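Local coordinates for protein clan CA, family C40, NlpC/P60 superfamily cysteine peptidase (Trichomonas vaginalis, PDB 6BIO) that probably acts as a cysteine peptidase of the NlpC/P60 family, a peptidoglycan hydrolase with which the parasite targets bacteria, at residues Phe225-Asp230 / Val235-Met240; Asp221-Arg226 / Gly245-Ala250. All blocks are in the same frame, centred on the assembly; numbering follows the deposited sequence.

Contact 1. Residues Phe225-Asp230 / Val235-Met240; sequences FRTDSD and VTHVGM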
loop_
_atom_site.group_PDB
_atom_site.type_symbol
_atom_site.label_atom_id
_atom_site.label_comp_id
_atom_site.label_asym_id
_atom_site.label_seq_id
_atom_site.Cartn_x
_atom_site.Cartn_y
_atom_site.Cartn_z
ATOM N N PHE A 225 11.582 0.395 -18.034
ATOM C CA PHE A 225 12.091 0.672 -19.363
ATOM C C PHE A 225 13.339 1.544 -19.276
ATOM O O PHE A 225 13.528 2.337 -18.347
ATOM C CB PHE A 225 11.063 1.424 -20.223
ATOM C CG PHE A 225 9.704 0.733 -20.379
ATOM C CD1 PHE A 225 9.490 -0.170 -21.418
ATOM C CD2 PHE A 225 8.642 0.994 -19.509
ATOM C CE1 PHE A 225 8.230 -0.771 -21.597
ATOM C CE2 PHE A 225 7.419 0.410 -19.705
ATOM C CZ PHE A 225 7.209 -0.469 -20.734
ATOM N N ARG A 226 14.162 1.424 -20.333
ATOM C CA ARG A 226 15.323 2.280 -20.534
ATOM C C ARG A 226 14.983 3.235 -21.663
ATOM O O ARG A 226 14.909 2.827 -22.825
ATOM C CB ARG A 226 16.569 1.430 -20.842
ATOM C CG ARG A 226 16.809 0.383 -19.775
ATOM C CD ARG A 226 18.231 -0.174 -19.843
ATOM N NE ARG A 226 18.432 -0.834 -21.124
ATOM C CZ ARG A 226 18.074 -2.064 -21.439
ATOM N NH1 ARG A 226 17.600 -2.901 -20.527
ATOM N NH2 ARG A 226 18.261 -2.497 -22.692
ATOM N N THR A 227 14.735 4.502 -21.323
ATOM C CA THR A 227 14.213 5.467 -22.294
ATOM C C THR A 227 15.147 6.618 -22.599
ATOM O O THR A 227 14.765 7.482 -23.393
ATOM C CB THR A 227 12.840 6.050 -21.874
ATOM O OG1 THR A 227 13.008 6.951 -20.779
ATOM C CG2 THR A 227 11.841 4.955 -21.508
ATOM N N ASP A 228 16.353 6.661 -22.030
ATOM C CA ASP A 228 17.280 7.787 -22.234
ATOM C C ASP A 228 18.453 7.318 -23.086
ATOM O O ASP A 228 19.319 6.571 -22.621
ATOM C CB ASP A 228 17.765 8.294 -20.871
ATOM C CG ASP A 228 18.754 9.437 -20.984
ATOM O OD1 ASP A 228 19.116 9.853 -22.099
ATOM O OD2 ASP A 228 19.188 9.919 -19.919
ATOM N N SER A 229 18.471 7.726 -24.348
ATOM C CA SER A 229 19.542 7.229 -25.223
ATOM C C SER A 229 20.913 7.821 -24.904
ATOM O O SER A 229 21.916 7.271 -25.373
ATOM C CB SER A 229 19.174 7.438 -26.688
ATOM O OG SER A 229 18.931 8.780 -26.915
ATOM N N ASP A 230 20.991 8.861 -24.086
ATOM C CA ASP A 230 22.282 9.309 -23.567
ATOM C C ASP A 230 22.746 8.508 -22.352
ATOM O O ASP A 230 23.879 8.711 -21.903
ATOM C CB ASP A 230 22.238 10.780 -23.148
ATOM C CG ASP A 230 22.235 11.757 -24.337
ATOM O OD1 ASP A 230 22.647 11.417 -25.449
ATOM O OD2 ASP A 230 21.820 12.910 -24.135
ATOM N N VAL A 235 17.713 2.420 -16.171
ATOM C CA VAL A 235 16.263 2.378 -16.119
ATOM C C VAL A 235 15.750 3.770 -15.779
ATOM O O VAL A 235 16.178 4.372 -14.794
ATOM C CB VAL A 235 15.791 1.360 -15.072
ATOM C CG1 VAL A 235 14.310 1.523 -14.839
ATOM C CG2 VAL A 235 16.145 -0.066 -15.560
ATOM N N THR A 236 14.843 4.279 -16.591
ATOM C CA THR A 236 14.370 5.634 -16.449
ATOM C C THR A 236 12.863 5.776 -16.471
ATOM O O THR A 236 12.388 6.902 -16.361
ATOM C CB THR A 236 14.938 6.478 -17.602
ATOM O OG1 THR A 236 14.555 5.882 -18.843
ATOM C CG2 THR A 236 16.460 6.576 -17.532
ATOM N N HIS A 237 12.108 4.705 -16.661
ATOM C CA HIS A 237 10.663 4.828 -16.787
ATOM C C HIS A 237 10.027 3.532 -16.310
ATOM O O HIS A 237 10.675 2.476 -16.244
ATOM C CB HIS A 237 10.300 5.088 -18.262
ATOM C CG HIS A 237 8.901 5.562 -18.472
ATOM N ND1 HIS A 237 8.510 6.845 -18.180
ATOM C CD2 HIS A 237 7.809 4.943 -18.985
ATOM C CE1 HIS A 237 7.224 6.991 -18.470
ATOM N NE2 HIS A 237 6.780 5.856 -18.973
ATOM N N VAL A 238 8.736 3.611 -16.009
ATOM C CA VAL A 238 7.981 2.463 -15.512
ATOM C C VAL A 238 6.516 2.697 -15.799
ATOM O O VAL A 238 6.058 3.841 -15.813
ATOM C CB VAL A 238 8.229 2.257 -13.996
ATOM C CG1 VAL A 238 7.766 3.464 -13.193
ATOM C CG2 VAL A 238 7.584 0.970 -13.472
ATOM N N GLY A 239 5.769 1.607 -16.004
ATOM C CA GLY A 239 4.318 1.640 -16.086
ATOM C C GLY A 239 3.744 0.346 -15.551
ATOM O O GLY A 239 4.481 -0.573 -15.220
ATOM N N MET A 240 2.414 0.291 -15.430
ATOM C CA MET A 240 1.735 -0.868 -14.842
ATOM C C MET A 240 0.868 -1.544 -15.905
ATOM O O MET A 240 0.010 -0.903 -16.505
ATOM C CB MET A 240 0.842 -0.466 -13.661
ATOM C CG MET A 240 0.233 -1.648 -12.980
ATOM S SD MET A 240 -0.823 -1.240 -11.601
ATOM C CE MET A 240 0.345 -0.494 -10.478
#

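Contact 2. Residues Asp221-Arg226 / Gly245-Ala250; sequences DIITFR and GQFIHA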
loop_
_atom_site.group_PDB
_atom_site.type_symbol
_atom_site.label_atom_id
_atom_site.label_comp_id
_atom_site.label_asym_id
_atom_site.label_seq_id
_atom_site.Cartn_x
_atom_site.Cartn_y
_atom_site.Cartn_z
ATOM N N ASP A 221 1.295 -6.119 -12.666
ATOM C CA ASP A 221 2.739 -6.209 -12.831
ATOM C C ASP A 221 3.233 -4.860 -13.327
ATOM O O ASP A 221 2.555 -4.169 -14.082
ATOM C CB ASP A 221 3.121 -7.302 -13.850
ATOM C CG ASP A 221 2.750 -8.711 -13.392
ATOM O OD1 ASP A 221 2.463 -8.898 -12.189
ATOM O OD2 ASP A 221 2.839 -9.636 -14.272
ATOM N N ILE A 222 4.422 -4.472 -12.884
ATOM C CA ILE A 222 5.065 -3.264 -13.396
ATOM C C ILE A 222 6.114 -3.650 -14.425
ATOM O O ILE A 222 6.636 -4.763 -14.432
ATOM C CB ILE A 222 5.641 -2.341 -12.311
ATOM C CG1 ILE A 222 6.841 -2.944 -11.610
ATOM C CG2 ILE A 222 4.504 -1.931 -11.330
ATOM C CD1 ILE A 222 7.547 -1.985 -10.717
ATOM N N ILE A 223 6.314 -2.748 -15.380
ATOM C CA ILE A 223 7.277 -2.906 -16.461
ATOM C C ILE A 223 8.204 -1.711 -16.412
ATOM O O ILE A 223 7.738 -0.573 -16.498
ATOM C CB ILE A 223 6.575 -2.933 -17.822
ATOM C CG1 ILE A 223 5.369 -3.875 -17.856
ATOM C CG2 ILE A 223 7.567 -3.284 -18.896
ATOM C CD1 ILE A 223 4.343 -3.437 -18.909
ATOM N N THR A 224 9.508 -1.954 -16.242
ATOM C CA THR A 224 10.475 -0.865 -16.288
ATOM C C THR A 224 11.113 -0.799 -17.669
ATOM O O THR A 224 11.157 -1.796 -18.402
ATOM C CB THR A 224 11.536 -1.032 -15.207
ATOM O OG1 THR A 224 12.212 -2.269 -15.420
ATOM C CG2 THR A 224 10.883 -0.992 -13.825
ATOM N N PHE A 225 11.582 0.395 -18.034
ATOM C CA PHE A 225 12.091 0.672 -19.363
ATOM C C PHE A 225 13.339 1.544 -19.276
ATOM O O PHE A 225 13.528 2.337 -18.347
ATOM C CB PHE A 225 11.063 1.424 -20.223
ATOM C CG PHE A 225 9.704 0.733 -20.379
ATOM C CD1 PHE A 225 9.490 -0.170 -21.418
ATOM C CD2 PHE A 225 8.642 0.994 -19.509
ATOM C CE1 PHE A 225 8.230 -0.771 -21.597
ATOM C CE2 PHE A 225 7.419 0.410 -19.705
ATOM C CZ PHE A 225 7.209 -0.469 -20.734
ATOM N N ARG A 226 14.162 1.424 -20.333
ATOM C CA ARG A 226 15.323 2.280 -20.534
ATOM C C ARG A 226 14.983 3.235 -21.663
ATOM O O ARG A 226 14.909 2.827 -22.825
ATOM C CB ARG A 226 16.569 1.430 -20.842
ATOM C CG ARG A 226 16.809 0.383 -19.775
ATOM C CD ARG A 226 18.231 -0.174 -19.843
ATOM N NE ARG A 226 18.432 -0.834 -21.124
ATOM C CZ ARG A 226 18.074 -2.064 -21.439
ATOM N NH1 ARG A 226 17.600 -2.901 -20.527
ATOM N NH2 ARG A 226 18.261 -2.497 -22.692
ATOM N N GLY A 245 -3.026 -6.076 -23.524
ATOM C CA GLY A 245 -1.854 -5.520 -24.171
ATOM C C GLY A 245 -1.571 -4.062 -23.870
ATOM O O GLY A 245 -0.787 -3.442 -24.582
ATOM N N GLN A 246 -2.168 -3.505 -22.822
ATOM C CA GLN A 246 -1.999 -2.115 -22.465
ATOM C C GLN A 246 -1.343 -2.013 -21.096
ATOM O O GLN A 246 -1.563 -2.846 -20.206
ATOM C CB GLN A 246 -3.329 -1.405 -22.334
ATOM C CG GLN A 246 -4.233 -1.472 -23.548
ATOM C CD GLN A 246 -3.670 -0.770 -24.742
ATOM O OE1 GLN A 246 -3.561 -1.354 -25.825
ATOM N NE2 GLN A 246 -3.329 0.489 -24.566
ATOM N N PHE A 247 -0.560 -0.950 -20.919
ATOM C CA PHE A 247 -0.162 -0.498 -19.600
ATOM C C PHE A 247 -0.601 0.936 -19.397
ATOM O O PHE A 247 -0.951 1.639 -20.334
ATOM C CB PHE A 247 1.333 -0.684 -19.343
ATOM C CG PHE A 247 2.301 0.169 -20.201
ATOM C CD1 PHE A 247 2.729 1.412 -19.735
ATOM C CD2 PHE A 247 2.944 -0.355 -21.332
ATOM C CE1 PHE A 247 3.682 2.153 -20.433
ATOM C CE2 PHE A 247 3.882 0.370 -22.010
ATOM C CZ PHE A 247 4.250 1.639 -21.563
ATOM N N ILE A 248 -0.648 1.334 -18.133
ATOM C CA ILE A 248 -0.908 2.719 -17.760
ATOM C C ILE A 248 0.357 3.323 -17.156
ATOM O O ILE A 248 1.089 2.668 -16.403
ATOM C CB ILE A 248 -2.109 2.816 -16.806
ATOM C CG1 ILE A 248 -3.401 2.582 -17.591
ATOM C CG2 ILE A 248 -2.124 4.188 -16.099
ATOM C CD1 ILE A 248 -4.658 2.489 -16.747
ATOM N N HIS A 249 0.652 4.561 -17.531
ATOM C CA HIS A 249 1.816 5.258 -17.010
ATOM C C HIS A 249 1.574 6.762 -16.960
ATOM O O HIS A 249 0.689 7.299 -17.636
ATOM C CB HIS A 249 3.086 4.976 -17.836
ATOM C CG HIS A 249 3.061 5.437 -19.271
ATOM N ND1 HIS A 249 4.231 5.656 -19.964
ATOM C CD2 HIS A 249 2.060 5.623 -20.166
ATOM C CE1 HIS A 249 3.957 6.021 -21.209
ATOM N NE2 HIS A 249 2.643 5.997 -21.365
ATOM N N ALA A 250 2.357 7.433 -16.122
ATOM C CA ALA A 250 2.444 8.880 -16.165
ATOM C C ALA A 250 3.564 9.217 -17.132
ATOM O O ALA A 250 4.710 8.782 -16.924
ATOM C CB ALA A 250 2.729 9.454 -14.784
#

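Contact 1. Residues Phe225-Asp230 / Val235-Met240
F225 and H237 face each other as an antiparallel hydrogen-bonded pair, and T236 joins H237 opposite F225 to make a classic beta bulge. F225 N donates to H237 O at 2.9 Å, from well above the carbonyl plane. F225 O is gripped twice in return: T236 N reaches it at 2.9 Å, nearly in line with the C=O bond, while the bond from H237 N is longer (3.2 Å) and more bent (140°). This end, around the buried F225, is the tight part. The F225 ring, its CG anti to the carbonyl carbon (chi1 -56°), runs beside the other strand, with CE2 at 4.2 Å from G239 N; glycine suits the place, since the ring edge can lie along its backbone with no side chain beside it. F225 CD2 comes to the edge of the imidazole, near its plane, 4.1 Å from H237 CD2. Threonine suits position 227 because its two branches do different work. T227 OG1 and T236 OG1 share a hydrogen bond of 2.7 Å. T227 CG2 rests on H237 CB at 3.6 Å. Beyond it the contact loosens toward solvent. The side chain of D228 touches T236 CG2 through CB and spends its carboxylate within the loop, on an Asx turn to D230 N and on N231. The backbone bonds to F225 thus hold the base of H237, while its imidazole keeps NE2 for H249 and lies against C182.

Contact 2. Residues Asp221-Arg226 / Gly245-Ala250
F247 sends its ring across the face of the sheet to meet I223 and F225, two strands away. Its CG sits between the backbone N and the carbonyl carbon (chi1 66°), the crowded position, and this lays the ring over toward the 221-226 segment. F225 comes from the opposite direction, so the far ends of the two rings meet: F225 CZ is 3.7 Å from F247 CE2. The planes are inclined at 32° with centroids 5.2 Å apart, an oblique pairing, and Y265 sets an edge-to-face contact against each ring. I223 fills in beside them. With CG1 anti to its carbonyl carbon and the chain extended at chi2 (154°), it carries CD1 to 4.1 Å from F247 CB, crossing that side chain at about a right angle; an unbranched end on a beta-branched residue suits both the strand and the reach. These strands belong to the antiparallel sheet of the papain-like NlpC/P60 fold, with strand 237-243 between them, and the I223 and F247 CA atoms lie 8.4 Å apart. G239 of that middle strand, bonded through its backbone to I223, adds no side chain to the face. I222 and T224 turn to the other face, where both touch V238 and T224 OG1 bonds to D205. F247 CE1 lies 3.5 Å above the plane of the H249 imidazole, over its rim, while H249 CB sits at the edge of the phenyl ring.

Overall arrangement
Contacts 1 and 2 have centres 10 Å apart, share F225, and cover three successive strands of one antiparallel sheet: 222-225, 237-243 and 246-251. Contact 1 joins the first to the middle strand through the backbone at their loop end; contact 2 reaches across the middle strand, from 222-225 to 246-251, by side chains alone. The middle strand is also tied to the third, M240 O lying 2.8 Å from I248 N. The closest link is between the imidazoles, H237 NE2 and H249 ND1 being 2.7 Å apart in a probable hydrogen bond. With C182, touched by H237 from helix 182-191, this arrangement is consistent with the Cys-His-His active site of NlpC/P60 peptidases, and F225 and F247 pack against these two histidines.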